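Local coordinates for 5' nucleotidase family protein (Staphylococcus aureus subsp. aureus, PDB 4Q7F), which belongs to the 5'-nucleotidase family and joins a two-metal calcineurin-like phosphoesterase domain to a C-terminal domain, with a ligand bound between them, at residues S18-Y23 with Q64-D69; Q155-I160 with A199-V204; V338-F343 with Q519-K524; C361-D366 with N433-G438. One frame throughout, in Å; residues are numbered along the deposited sequence. Where two conformers were deposited one is given.

Contact 1 (S18-Y23 with Q64-D69)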
loop_
_atom_site.group_PDB
_atom_site.type_symbol
_atom_site.label_atom_id
_atom_site.label_comp_id
_atom_site.label_asym_id
_atom_site.label_seq_id
_atom_site.Cartn_x
_atom_site.Cartn_y
_atom_site.Cartn_z
ATOM N N SER A 18 8.848 1.829 -37.669
ATOM C CA SER A 18 8.881 0.696 -36.703
ATOM C C SER A 18 8.450 1.183 -35.320
ATOM O O SER A 18 8.491 2.384 -35.033
ATOM C CB SER A 18 10.269 0.088 -36.654
ATOM O OG SER A 18 11.230 1.098 -36.425
ATOM N N ASN A 19 8.050 0.264 -34.454
ATOM C CA ASN A 19 7.559 0.684 -33.149
ATOM C C ASN A 19 7.863 -0.281 -32.011
ATOM O O ASN A 19 8.380 -1.381 -32.226
ATOM C CB ASN A 19 6.061 0.941 -33.258
ATOM C CG ASN A 19 5.276 -0.307 -33.609
ATOM O OD1 ASN A 19 5.625 -1.415 -33.204
ATOM N ND2 ASN A 19 4.177 -0.122 -34.316
ATOM N N ILE A 20 7.522 0.148 -30.796
ATOM C CA ILE A 20 7.771 -0.643 -29.624
ATOM C C ILE A 20 6.805 -0.245 -28.548
ATOM O O ILE A 20 6.611 0.953 -28.258
ATOM C CB ILE A 20 9.234 -0.495 -29.141
ATOM C CG1 ILE A 20 9.469 -1.320 -27.863
ATOM C CG2 ILE A 20 9.589 0.977 -28.943
ATOM C CD1 ILE A 20 10.878 -1.225 -27.323
ATOM N N ALA A 21 6.182 -1.249 -27.949
ATOM C CA ALA A 21 5.217 -0.981 -26.899
ATOM C C ALA A 21 5.710 -1.419 -25.549
ATOM O O ALA A 21 6.301 -2.499 -25.402
ATOM C CB ALA A 21 3.886 -1.656 -27.216
ATOM N N PHE A 22 5.436 -0.562 -24.562
ATOM C CA PHE A 22 5.757 -0.804 -23.180
ATOM C C PHE A 22 4.483 -0.998 -22.397
ATOM O O PHE A 22 3.637 -0.126 -22.376
ATOM C CB PHE A 22 6.522 0.381 -22.588
ATOM C CG PHE A 22 7.910 0.533 -23.119
ATOM C CD1 PHE A 22 8.154 1.293 -24.247
ATOM C CD2 PHE A 22 8.985 -0.070 -22.472
ATOM C CE1 PHE A 22 9.440 1.452 -24.723
ATOM C CE2 PHE A 22 10.269 0.085 -22.943
ATOM C CZ PHE A 22 10.502 0.837 -24.077
ATOM N N TYR A 23 4.353 -2.165 -21.779
ATOM C CA TYR A 23 3.206 -2.509 -20.950
ATOM C C TYR A 23 3.620 -2.586 -19.492
ATOM O O TYR A 23 4.618 -3.243 -19.141
ATOM C CB TYR A 23 2.674 -3.889 -21.336
ATOM C CG TYR A 23 2.110 -3.942 -22.703
ATOM C CD1 TYR A 23 0.780 -3.592 -22.927
ATOM C CD2 TYR A 23 2.892 -4.341 -23.796
ATOM C CE1 TYR A 23 0.235 -3.629 -24.179
ATOM C CE2 TYR A 23 2.352 -4.399 -25.059
ATOM C CZ TYR A 23 1.026 -4.038 -25.244
ATOM O OH TYR A 23 0.477 -4.065 -26.470
ATOM N N GLN A 64 7.694 -4.996 -31.493
ATOM C CA GLN A 64 8.305 -5.572 -30.308
ATOM C C GLN A 64 7.707 -4.867 -29.113
ATOM O O GLN A 64 7.153 -3.777 -29.243
ATOM C CB GLN A 64 9.836 -5.447 -30.310
ATOM C CG GLN A 64 10.375 -4.041 -30.432
ATOM C CD GLN A 64 11.880 -4.039 -30.603
ATOM O OE1 GLN A 64 12.604 -4.715 -29.870
ATOM N NE2 GLN A 64 12.357 -3.287 -31.558
ATOM N N SER A 65 7.801 -5.524 -27.968
ATOM C CA SER A 65 7.215 -5.009 -26.748
ATOM C C SER A 65 7.879 -5.561 -25.515
ATOM O O SER A 65 8.438 -6.676 -25.533
ATOM C CB SER A 65 5.741 -5.386 -26.695
ATOM O OG SER A 65 5.588 -6.789 -26.544
ATOM N N PHE A 66 7.748 -4.779 -24.435
ATOM C CA PHE A 66 8.280 -5.088 -23.129
ATOM C C PHE A 66 7.157 -5.068 -22.081
ATOM O O PHE A 66 6.187 -4.301 -22.188
ATOM C CB PHE A 66 9.398 -4.107 -22.738
ATOM C CG PHE A 66 10.692 -4.381 -23.429
ATOM C CD1 PHE A 66 10.868 -4.039 -24.760
ATOM C CD2 PHE A 66 11.748 -4.977 -22.742
ATOM C CE1 PHE A 66 12.065 -4.288 -25.397
ATOM C CE2 PHE A 66 12.943 -5.240 -23.381
ATOM C CZ PHE A 66 13.104 -4.897 -24.715
ATOM N N LYS A 67 7.324 -5.938 -21.092
ATOM C CA LYS A 67 6.365 -6.154 -20.011
ATOM C C LYS A 67 7.065 -5.897 -18.666
ATOM O O LYS A 67 8.120 -6.485 -18.346
ATOM C CB LYS A 67 5.783 -7.563 -20.184
ATOM C CG LYS A 67 4.709 -7.982 -19.221
ATOM C CD LYS A 67 3.738 -9.009 -19.827
ATOM C CE LYS A 67 4.383 -10.281 -20.333
ATOM N NZ LYS A 67 3.370 -11.356 -20.549
ATOM N N ILE A 68 6.452 -5.008 -17.878
ATOM C CA ILE A 68 7.011 -4.502 -16.636
ATOM C C ILE A 68 6.079 -4.579 -15.439
ATOM O O ILE A 68 4.884 -4.342 -15.571
ATOM C CB ILE A 68 7.309 -2.993 -16.827
ATOM C CG1 ILE A 68 8.218 -2.792 -18.041
ATOM C CG2 ILE A 68 7.876 -2.354 -15.553
ATOM C CD1 ILE A 68 8.410 -1.364 -18.492
ATOM N N ASP A 69 6.624 -4.997 -14.304
ATOM C CA ASP A 69 5.911 -4.916 -13.007
ATOM C C ASP A 69 6.567 -3.791 -12.217
ATOM O O ASP A 69 7.775 -3.809 -11.978
ATOM C CB ASP A 69 5.920 -6.211 -12.204
ATOM C CG ASP A 69 5.160 -6.051 -10.880
ATOM O OD1 ASP A 69 5.750 -5.440 -9.969
ATOM O OD2 ASP A 69 3.984 -6.511 -10.764
#
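Ala21 pairs with Gln64 and Phe66, and Tyr23 with Phe66 and Ile68, through four backbone hydrogen bonds between segments 18-23 and 64-69; the strands run parallel, 11° apart. Ala21 N donates to Gln64 O at 3.0 Å, and Ala21 O accepts from Phe66 N at 2.9 Å. Two residues on, Tyr23 N gives to Phe66 O and Tyr23 O takes Ile68 N, both at 2.8 Å. On the face carrying Ile20, Phe22 and Phe66, Ile20 has CG1 anti to the backbone N (chi1 178°) and the chain extended beyond it, and Ile20 CD1 comes within 3.8 Å of Phe66 CD1. The Phe22 and Phe66 rings lie side by side with planes 22° apart, but their centroids are 6.0 Å apart, so overlap is slight. On the other face the Tyr23 ring turns its edge to Ser65, whose CB lies in the ring plane, 3.9 Å from Tyr23 CE2. Helix 48-59 fixes the polar ends here: Tyr23 OH bonds Asp58, Ser65 OG bonds Arg59, and Lys67 NZ bonds Asn52 and forms a salt bridge with Glu56. The two strands and that helix make a beta-alpha-beta unit; Phe150 of strand 147-152 packs on the phenylalanine face, and strand 270-278 pairs with the far edge of strand 19-25.

Contact 2 (Q155-I160 with A199-V204)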
loop_
_atom_site.group_PDB
_atom_site.type_symbol
_atom_site.label_atom_id
_atom_site.label_comp_id
_atom_site.label_asym_id
_atom_site.label_seq_id
_atom_site.Cartn_x
_atom_site.Cartn_y
_atom_site.Cartn_z
ATOM N N GLN A 155 18.907 2.514 -32.097
ATOM C CA GLN A 155 18.767 3.374 -30.922
ATOM C C GLN A 155 18.975 2.540 -29.663
ATOM O O GLN A 155 18.956 1.309 -29.716
ATOM C CB GLN A 155 17.364 3.984 -30.858
ATOM C CG GLN A 155 16.932 4.816 -32.058
ATOM C CD GLN A 155 17.866 5.976 -32.354
ATOM O OE1 GLN A 155 18.926 5.800 -32.947
ATOM N NE2 GLN A 155 17.444 7.178 -31.989
ATOM N N THR A 156 19.187 3.213 -28.537
ATOM C CA THR A 156 19.330 2.536 -27.265
ATOM C C THR A 156 18.347 3.097 -26.277
ATOM O O THR A 156 18.146 4.313 -26.201
ATOM C CB THR A 156 20.758 2.660 -26.705
ATOM O OG1 THR A 156 21.662 1.965 -27.563
ATOM C CG2 THR A 156 20.845 2.057 -25.304
ATOM N N VAL A 157 17.703 2.192 -25.552
ATOM C CA VAL A 157 16.789 2.560 -24.486
ATOM C C VAL A 157 17.497 2.321 -23.159
ATOM O O VAL A 157 18.133 1.289 -22.978
ATOM C CB VAL A 157 15.514 1.695 -24.493
ATOM C CG1 VAL A 157 14.602 2.109 -23.344
ATOM C CG2 VAL A 157 14.806 1.813 -25.827
ATOM N N GLY A 158 17.372 3.276 -22.236
ATOM C CA GLY A 158 17.951 3.170 -20.910
ATOM C C GLY A 158 16.830 3.190 -19.887
ATOM O O GLY A 158 15.953 4.056 -19.937
ATOM N N VAL A 159 16.844 2.225 -18.976
ATOM C CA VAL A 159 15.802 2.124 -17.974
ATOM C C VAL A 159 16.389 2.230 -16.580
ATOM O O VAL A 159 17.369 1.568 -16.250
ATOM C CB VAL A 159 15.036 0.788 -18.068
ATOM C CG1 VAL A 159 13.876 0.780 -17.083
ATOM C CG2 VAL A 159 14.513 0.571 -19.466
ATOM N N ILE A 160 15.798 3.082 -15.761
ATOM C CA ILE A 160 16.243 3.203 -14.395
ATOM C C ILE A 160 15.067 2.939 -13.462
ATOM O O ILE A 160 13.990 3.504 -13.647
ATOM C CB ILE A 160 16.885 4.578 -14.097
ATOM C CG1 ILE A 160 17.367 4.619 -12.645
ATOM C CG2 ILE A 160 15.915 5.726 -14.359
ATOM C CD1 ILE A 160 18.218 5.842 -12.319
ATOM N N ALA A 199 22.247 6.294 -23.895
ATOM C CA ALA A 199 20.952 6.053 -24.559
ATOM C C ALA A 199 20.256 7.240 -25.221
ATOM O O ALA A 199 20.467 8.391 -24.865
ATOM C CB ALA A 199 19.993 5.416 -23.557
ATOM N N ASP A 200 19.398 6.911 -26.182
ATOM C CA ASP A 200 18.602 7.883 -26.926
ATOM C C ASP A 200 17.231 8.034 -26.294
ATOM O O ASP A 200 16.621 9.103 -26.374
ATOM C CB ASP A 200 18.426 7.407 -28.356
ATOM C CG ASP A 200 19.745 7.168 -29.050
ATOM O OD1 ASP A 200 20.459 8.152 -29.335
ATOM O OD2 ASP A 200 20.048 5.994 -29.328
ATOM N N ILE A 201 16.744 6.952 -25.687
ATOM C CA ILE A 201 15.446 6.943 -25.017
ATOM C C ILE A 201 15.616 6.562 -23.555
ATOM O O ILE A 201 16.296 5.578 -23.231
ATOM C CB ILE A 201 14.473 5.950 -25.684
ATOM C CG1 ILE A 201 14.252 6.330 -27.152
ATOM C CG2 ILE A 201 13.141 5.907 -24.929
ATOM C CD1 ILE A 201 13.567 7.668 -27.353
ATOM N N ILE A 202 14.977 7.336 -22.681
ATOM C CA ILE A 202 15.050 7.118 -21.239
ATOM C C ILE A 202 13.682 6.821 -20.641
ATOM O O ILE A 202 12.715 7.545 -20.874
ATOM C CB ILE A 202 15.682 8.331 -20.545
ATOM C CG1 ILE A 202 17.159 8.413 -20.970
ATOM C CG2 ILE A 202 15.554 8.206 -19.028
ATOM C CD1 ILE A 202 17.830 9.725 -20.676
ATOM N N VAL A 203 13.640 5.742 -19.868
ATOM C CA VAL A 203 12.445 5.270 -19.211
ATOM C C VAL A 203 12.726 5.190 -17.728
ATOM O O VAL A 203 13.653 4.507 -17.300
ATOM C CB VAL A 203 12.067 3.850 -19.699
ATOM C CG1 VAL A 203 10.825 3.319 -18.983
ATOM C CG2 VAL A 203 11.862 3.835 -21.204
ATOM N N VAL A 204 11.943 5.928 -16.950
ATOM C CA VAL A 204 12.049 5.903 -15.515
ATOM C C VAL A 204 10.897 5.077 -14.949
ATOM O O VAL A 204 9.723 5.370 -15.242
ATOM C CB VAL A 204 11.944 7.321 -14.912
ATOM C CG1 VAL A 204 11.949 7.228 -13.398
ATOM C CG2 VAL A 204 13.081 8.206 -15.401
#
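Thr156 and Asp200 are joined by two hydrogen bonds at the start of the pairing, and Thr156 O also accepts Ile201 N. Asp200 has CG beside its own backbone N (chi1 -57°), and its OD2 accepts Thr156 N at 3.0 Å through the anti lone pair. In return Thr156 O takes two donors, Asp200 N at 2.9 Å and Ile201 N at 3.0 Å, the first tilted out of the carbonyl plane. The methyl of Ala199 fits close by, its CB 3.4 Å from Thr156 O and 3.6 Å from Gly158 N, next to a residue with no side chain. Thereafter the strands bond regularly, Gly158 N giving to Ile201 O at 2.7 Å. Val157, with CG1 anti to the backbone N (chi1 179°), crosses obliquely to Val203, and Val157 CG1 meets Val203 CG2 at 3.9 Å. Val159 and Val203 lie side by side, pointing the same way. Ile160 and Val204 do likewise on the opposite face, where Ile160 CG2 touches Val204 CG2 at 3.9 Å. On that face Met195 of helix 184-198 touches both Ile160 and Ile202, while Phe150 of strand 147-152 packs on Val157 and Val159. Strands 155-163 and 201-207, adjacent and parallel, with helix 184-198 in the connection packing on their sheet, form a beta-alpha-beta crossover, an element of the layered alpha/beta fold of calcineurin-like phosphoesterases.

Contact 3 (V338-F343 with Q519-K524)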
loop_
_atom_site.group_PDB
_atom_site.type_symbol
_atom_site.label_atom_id
_atom_site.label_comp_id
_atom_site.label_asym_id
_atom_site.label_seq_id
_atom_site.Cartn_x
_atom_site.Cartn_y
_atom_site.Cartn_z
ATOM N N VAL A 338 -17.307 7.926 12.916
ATOM C CA VAL A 338 -17.847 9.088 13.678
ATOM C C VAL A 338 -18.281 8.779 15.088
ATOM O O VAL A 338 -18.523 9.699 15.882
ATOM C CB VAL A 338 -19.121 9.747 13.071
ATOM C CG1 VAL A 338 -18.821 11.041 12.338
ATOM C CG2 VAL A 338 -19.981 8.752 12.306
ATOM N N ALA A 339 -18.451 7.508 15.398
ATOM C CA ALA A 339 -18.911 7.135 16.726
ATOM C C ALA A 339 -18.495 5.708 17.018
ATOM O O ALA A 339 -18.106 4.953 16.092
ATOM C CB ALA A 339 -20.438 7.275 16.815
ATOM N N PRO A 340 -18.546 5.331 18.298
ATOM C CA PRO A 340 -18.184 3.978 18.663
ATOM C C PRO A 340 -19.045 2.954 17.946
ATOM O O PRO A 340 -20.225 3.215 17.659
ATOM C CB PRO A 340 -18.491 3.919 20.166
ATOM C CG PRO A 340 -18.433 5.333 20.644
ATOM C CD PRO A 340 -18.845 6.181 19.477
ATOM N N HIS A 341 -18.455 1.803 17.685
ATOM C CA HIS A 341 -19.141 0.707 17.050
ATOM C C HIS A 341 -18.700 -0.566 17.786
ATOM O O HIS A 341 -17.543 -0.665 18.202
ATOM C CB HIS A 341 -18.751 0.653 15.567
ATOM C CG HIS A 341 -19.548 -0.329 14.776
ATOM N ND1 HIS A 341 -19.242 -1.668 14.749
ATOM C CD2 HIS A 341 -20.674 -0.184 14.031
ATOM C CE1 HIS A 341 -20.126 -2.308 14.004
ATOM N NE2 HIS A 341 -20.999 -1.427 13.546
ATOM N N PRO A 342 -19.599 -1.548 17.951
ATOM C CA PRO A 342 -19.165 -2.761 18.652
ATOM C C PRO A 342 -17.885 -3.417 18.095
ATOM O O PRO A 342 -17.109 -3.998 18.859
ATOM C CB PRO A 342 -20.368 -3.697 18.509
ATOM C CG PRO A 342 -21.539 -2.770 18.416
ATOM C CD PRO A 342 -21.040 -1.582 17.636
ATOM N N PHE A 343 -17.651 -3.323 16.791
ATOM C CA PHE A 343 -16.464 -3.931 16.213
ATOM C C PHE A 343 -15.173 -3.141 16.534
ATOM O O PHE A 343 -14.150 -3.741 16.791
ATOM C CB PHE A 343 -16.613 -4.171 14.711
ATOM C CG PHE A 343 -15.460 -4.938 14.121
ATOM C CD1 PHE A 343 -15.353 -6.303 14.323
ATOM C CD2 PHE A 343 -14.468 -4.294 13.404
ATOM C CE1 PHE A 343 -14.285 -7.017 13.796
ATOM C CE2 PHE A 343 -13.394 -4.999 12.888
ATOM C CZ PHE A 343 -13.303 -6.363 13.091
ATOM N N GLN A 519 -17.004 -1.811 27.523
ATOM C CA GLN A 519 -16.985 -0.650 26.656
ATOM C C GLN A 519 -15.724 0.179 26.897
ATOM O O GLN A 519 -15.619 0.895 27.888
ATOM C CB GLN A 519 -18.241 0.211 26.841
ATOM C CG GLN A 519 -18.448 1.210 25.699
ATOM C CD GLN A 519 -18.706 0.522 24.352
ATOM O OE1 GLN A 519 -19.349 -0.539 24.288
ATOM N NE2 GLN A 519 -18.218 1.131 23.270
ATOM N N VAL A 520 -14.777 0.069 25.980
ATOM C CA VAL A 520 -13.512 0.806 26.063
ATOM C C VAL A 520 -13.430 1.972 25.068
ATOM O O VAL A 520 -12.581 2.849 25.217
ATOM C CB VAL A 520 -12.300 -0.126 25.886
ATOM C CG1 VAL A 520 -12.278 -1.162 27.005
ATOM C CG2 VAL A 520 -12.302 -0.791 24.509
ATOM N N VAL A 521 -14.331 1.988 24.086
ATOM C CA VAL A 521 -14.401 3.061 23.077
ATOM C C VAL A 521 -15.602 3.904 23.444
ATOM O O VAL A 521 -16.736 3.417 23.503
ATOM C CB VAL A 521 -14.498 2.528 21.640
ATOM C CG1 VAL A 521 -14.539 3.677 20.636
ATOM C CG2 VAL A 521 -13.313 1.637 21.326
ATOM N N ASP A 522 -15.330 5.168 23.718
ATOM C CA ASP A 522 -16.337 6.078 24.146
ATOM C C ASP A 522 -15.892 7.472 23.714
ATOM O O ASP A 522 -15.034 8.080 24.350
ATOM C CB ASP A 522 -16.437 5.963 25.661
ATOM C CG ASP A 522 -17.448 6.905 26.260
ATOM O OD1 ASP A 522 -18.174 7.559 25.506
ATOM O OD2 ASP A 522 -17.504 6.973 27.492
ATOM N N PHE A 523 -16.451 7.952 22.608
ATOM C CA PHE A 523 -16.087 9.257 22.063
ATOM C C PHE A 523 -17.248 9.827 21.277
ATOM O O PHE A 523 -18.207 9.127 20.989
ATOM C CB PHE A 523 -14.844 9.163 21.168
ATOM C CG PHE A 523 -15.066 8.430 19.871
ATOM C CD1 PHE A 523 -15.061 7.043 19.824
ATOM C CD2 PHE A 523 -15.258 9.136 18.681
ATOM C CE1 PHE A 523 -15.254 6.371 18.618
ATOM C CE2 PHE A 523 -15.456 8.477 17.475
ATOM C CZ PHE A 523 -15.457 7.093 17.444
ATOM N N LYS A 524 -17.135 11.095 20.923
ATOM C CA LYS A 524 -18.183 11.800 20.218
ATOM C C LYS A 524 -17.554 12.701 19.220
ATOM O O LYS A 524 -16.503 13.291 19.497
ATOM C CB LYS A 524 -18.953 12.724 21.180
ATOM C CG LYS A 524 -19.446 12.061 22.430
ATOM C CD LYS A 524 -20.057 13.090 23.370
ATOM C CE LYS A 524 -20.273 12.495 24.732
ATOM N NZ LYS A 524 -20.798 13.533 25.674
#
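Pro340 and Phe523 pack together where the approach to the N-terminus of helix 342-355 passes the chain's last strand, 522-526. No hydrogen bond joins the two segments; the contact consists of apolar and CH-pi packing. Pro340 CD stands over one face of the Phe523 ring, 4.0 Å from the centroid and 23° off the normal, displaced toward the rim. Phe523 has CG between its backbone N and carbonyl carbon (chi1 69°), and the end of its ring comes back to the other segment, where Phe523 CZ touches Ala339 C at 3.4 Å and Phe523 CE2 approaches Val338 O at 3.7 Å. Val521 adds to the packing. Its CG1 lies in plane at the edge of the phenylalanine ring and meets Pro340 CB at 4.0 Å, while Val521 O sits 3.8 Å from the same Pro340 CB. That carbonyl is held by Gln519, bent back at chi2, whose NE2 donates to Val521 O at 2.7 Å; the bond is nearly straight (177°) and lies in both the amide and the carbonyl planes. Asn345 OD1, on helix 342-355, accepts Val520 N and Val521 N and so ties this turn to the helix. The Phe523 ring also meets that of Tyr442, their planes close to parallel, and touches Ile436 of strand 435-438. Beyond Pro340, His341 ND1 accepts Phe343 N at 3.1 Å, with Pro342 CD above one face of the imidazole. His341 is thus the N-cap residue of helix 342-355, its side chain accepting a first-turn amide.

Contact 4 (C361-D366 with N433-G438); sequences CTALFD and NYDIYG
Cys361 and Tyr437 face each other across an antiparallel beta pair at the edge of the mixed sheet of the C-terminal domain, where strand 435-438 is outermost. The segment 361-366 then leads to Phe365, part of the pocket of the bound 3D1; the Phe365 ring meets those of Phe386 and Tyr384 edge-to-face. Thr362 and Ile436 form the hydrogen-bonded pair: Thr362 N gives to Ile436 O at 3.1 Å, and Ile436 N gives to Thr362 O at 2.9 Å. The second bond is almost linear (178°), although the donor is tilted 33° from the carbonyl plane. In the non-hydrogen-bonded pair, Cys361 CB stands over one face of the Tyr437 ring, a CH-pi contact with CB 3.5 Å from Tyr437 CD2. Cys361 SG lies between the backbone N and the carbonyl carbon (chi1 69°) and makes an oblique sulfur-aromatic contact, 4.8 Å from the Tyr437 ring centroid. The same SG is 3.8 Å from Asp435 OD2, an oxygen engaged in a salt bridge with Arg478. Tyr437 OH is bonded to Ser407 on helix 397-408, which packs on this face. On the other face Ile436 CD1 reaches Thr362 O at 3.7 Å. Where the strands part, one water accepts from Leu364 N at 2.6 Å and lies 2.9 Å from Tyr434 O.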
loop_
_atom_site.group_PDB
_atom_site.type_symbol
_atom_site.label_atom_id
_atom_site.label_comp_id
_atom_site.label_asym_id
_atom_site.label_seq_id
_atom_site.Cartn_x
_atom_site.Cartn_y
_atom_site.Cartn_z
ATOM N N CYS A 361 -5.261 1.899 20.059
ATOM C CA CYS A 361 -5.907 2.470 18.906
ATOM C C CYS A 361 -5.699 1.581 17.700
ATOM O O CYS A 361 -4.772 0.769 17.679
ATOM C CB CYS A 361 -5.397 3.860 18.601
ATOM S SG CYS A 361 -3.690 3.919 18.009
ATOM N N THR A 362 -6.632 1.701 16.761
ATOM C CA THR A 362 -6.558 1.019 15.455
ATOM C C THR A 362 -7.353 1.782 14.420
ATOM O O THR A 362 -8.323 2.484 14.738
ATOM C CB THR A 362 -7.038 -0.427 15.500
ATOM O OG1 THR A 362 -6.765 -1.065 14.235
ATOM C CG2 THR A 362 -8.513 -0.501 15.835
ATOM N N ALA A 363 -6.914 1.670 13.175
ATOM C CA ALA A 363 -7.626 2.271 12.072
ATOM C C ALA A 363 -8.704 1.277 11.683
ATOM O O ALA A 363 -8.661 0.116 12.108
ATOM C CB ALA A 363 -6.685 2.522 10.904
ATOM N N LEU A 364 -9.722 1.752 10.972
ATOM C CA LEU A 364 -10.712 0.859 10.385
ATOM C C LEU A 364 -10.248 0.750 8.921
ATOM O O LEU A 364 -10.299 1.732 8.153
ATOM C CB LEU A 364 -12.120 1.427 10.458
ATOM C CG LEU A 364 -13.188 0.505 9.859
ATOM C CD1 LEU A 364 -13.349 -0.752 10.701
ATOM C CD2 LEU A 364 -14.499 1.251 9.743
ATOM N N PHE A 365 -9.764 -0.417 8.542
ATOM C CA PHE A 365 -9.258 -0.605 7.172
ATOM C C PHE A 365 -10.382 -0.676 6.097
ATOM O O PHE A 365 -11.532 -0.998 6.387
ATOM C CB PHE A 365 -8.261 -1.775 7.126
ATOM C CG PHE A 365 -7.072 -1.579 8.042
ATOM C CD1 PHE A 365 -6.117 -0.603 7.762
ATOM C CD2 PHE A 365 -6.906 -2.356 9.183
ATOM C CE1 PHE A 365 -5.023 -0.409 8.597
ATOM C CE2 PHE A 365 -5.812 -2.157 10.030
ATOM C CZ PHE A 365 -4.872 -1.184 9.737
ATOM N N ASP A 366 -10.037 -0.352 4.860
ATOM C CA ASP A 366 -11.041 -0.277 3.783
ATOM C C ASP A 366 -11.881 -1.522 3.570
ATOM O O ASP A 366 -13.054 -1.428 3.258
ATOM C CB ASP A 366 -10.385 0.204 2.493
ATOM C CG ASP A 366 -10.002 1.672 2.573
ATOM O OD1 ASP A 366 -10.864 2.482 2.994
ATOM O OD2 ASP A 366 -8.856 2.017 2.233
ATOM N N ASN A 433 -5.711 6.180 7.786
ATOM C CA ASN A 433 -4.950 7.119 8.592
ATOM C C ASN A 433 -5.793 7.747 9.686
ATOM O O ASN A 433 -5.348 8.681 10.312
ATOM C CB ASN A 433 -4.258 8.188 7.747
ATOM C CG ASN A 433 -3.021 7.662 7.051
ATOM O OD1 ASN A 433 -2.501 6.596 7.395
ATOM N ND2 ASN A 433 -2.540 8.402 6.069
ATOM N N TYR A 434 -7.016 7.245 9.875
ATOM C CA TYR A 434 -7.876 7.669 10.967
ATOM C C TYR A 434 -7.893 6.588 12.033
ATOM O O TYR A 434 -8.199 5.439 11.744
ATOM C CB TYR A 434 -9.308 7.904 10.494
ATOM C CG TYR A 434 -10.267 8.205 11.649
ATOM C CD1 TYR A 434 -10.182 9.387 12.356
ATOM C CD2 TYR A 434 -11.267 7.307 11.995
ATOM C CE1 TYR A 434 -11.044 9.649 13.397
ATOM C CE2 TYR A 434 -12.151 7.567 13.018
ATOM C CZ TYR A 434 -12.035 8.734 13.724
ATOM O OH TYR A 434 -12.954 8.980 14.721
ATOM N N ASP A 435 -7.636 6.956 13.276
ATOM C CA ASP A 435 -7.621 5.952 14.352
ATOM C C ASP A 435 -8.734 6.171 15.312
ATOM O O ASP A 435 -9.137 7.331 15.592
ATOM C CB ASP A 435 -6.289 5.950 15.120
ATOM C CG ASP A 435 -5.139 5.326 14.343
ATOM O OD1 ASP A 435 -5.382 4.467 13.478
ATOM O OD2 ASP A 435 -3.958 5.651 14.646
ATOM N N ILE A 436 -9.246 5.039 15.795
ATOM C CA ILE A 436 -10.245 5.009 16.845
ATOM C C ILE A 436 -9.516 4.541 18.103
ATOM O O ILE A 436 -8.831 3.516 18.093
ATOM C CB ILE A 436 -11.423 4.052 16.544
ATOM C CG1 ILE A 436 -12.176 4.464 15.273
ATOM C CG2 ILE A 436 -12.371 4.008 17.728
ATOM C CD1 ILE A 436 -11.608 3.922 13.980
ATOM N N TYR A 437 -9.673 5.286 19.197
ATOM C CA TYR A 437 -8.955 4.993 20.431
ATOM C C TYR A 437 -9.802 4.343 21.507
ATOM O O TYR A 437 -10.990 4.608 21.637
ATOM C CB TYR A 437 -8.355 6.293 21.012
ATOM C CG TYR A 437 -7.395 6.987 20.074
ATOM C CD1 TYR A 437 -7.860 7.755 19.014
ATOM C CD2 TYR A 437 -6.012 6.915 20.282
ATOM C CE1 TYR A 437 -6.983 8.398 18.150
ATOM C CE2 TYR A 437 -5.131 7.538 19.417
ATOM C CZ TYR A 437 -5.622 8.272 18.359
ATOM O OH TYR A 437 -4.749 8.896 17.543
ATOM N N GLY A 438 -9.157 3.493 22.283
ATOM C CA GLY A 438 -9.792 2.817 23.415
ATOM C C GLY A 438 -9.041 3.095 24.706
ATOM O O GLY A 438 -7.797 3.249 24.726
HETATM O O HOH W 1 -10.062 4.158 9.928
#

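In the fold
The contacts fall into two pairs on opposite sides of the chain's centre. Contacts 1 and 2 lie in the calcineurin-like phosphoesterase range, their centres 13 Å apart; they do not touch, but strand 147-152 packs side chains against both. Contacts 3 and 4, 11 Å between centres, touch directly: Val521 CG1 meets Ile436 CG2 at 3.6 Å, and Phe523 CE1 approaches the same CG2 at 3.8 Å. Centres of contacts 1 and 4 are 42 Å apart. Between the two pairs lie the manganese and magnesium ions and the 3D1 ligand. Contact 4 comes nearest the ligand, through Phe365 and with the Ala363 side chain about 6 Å away.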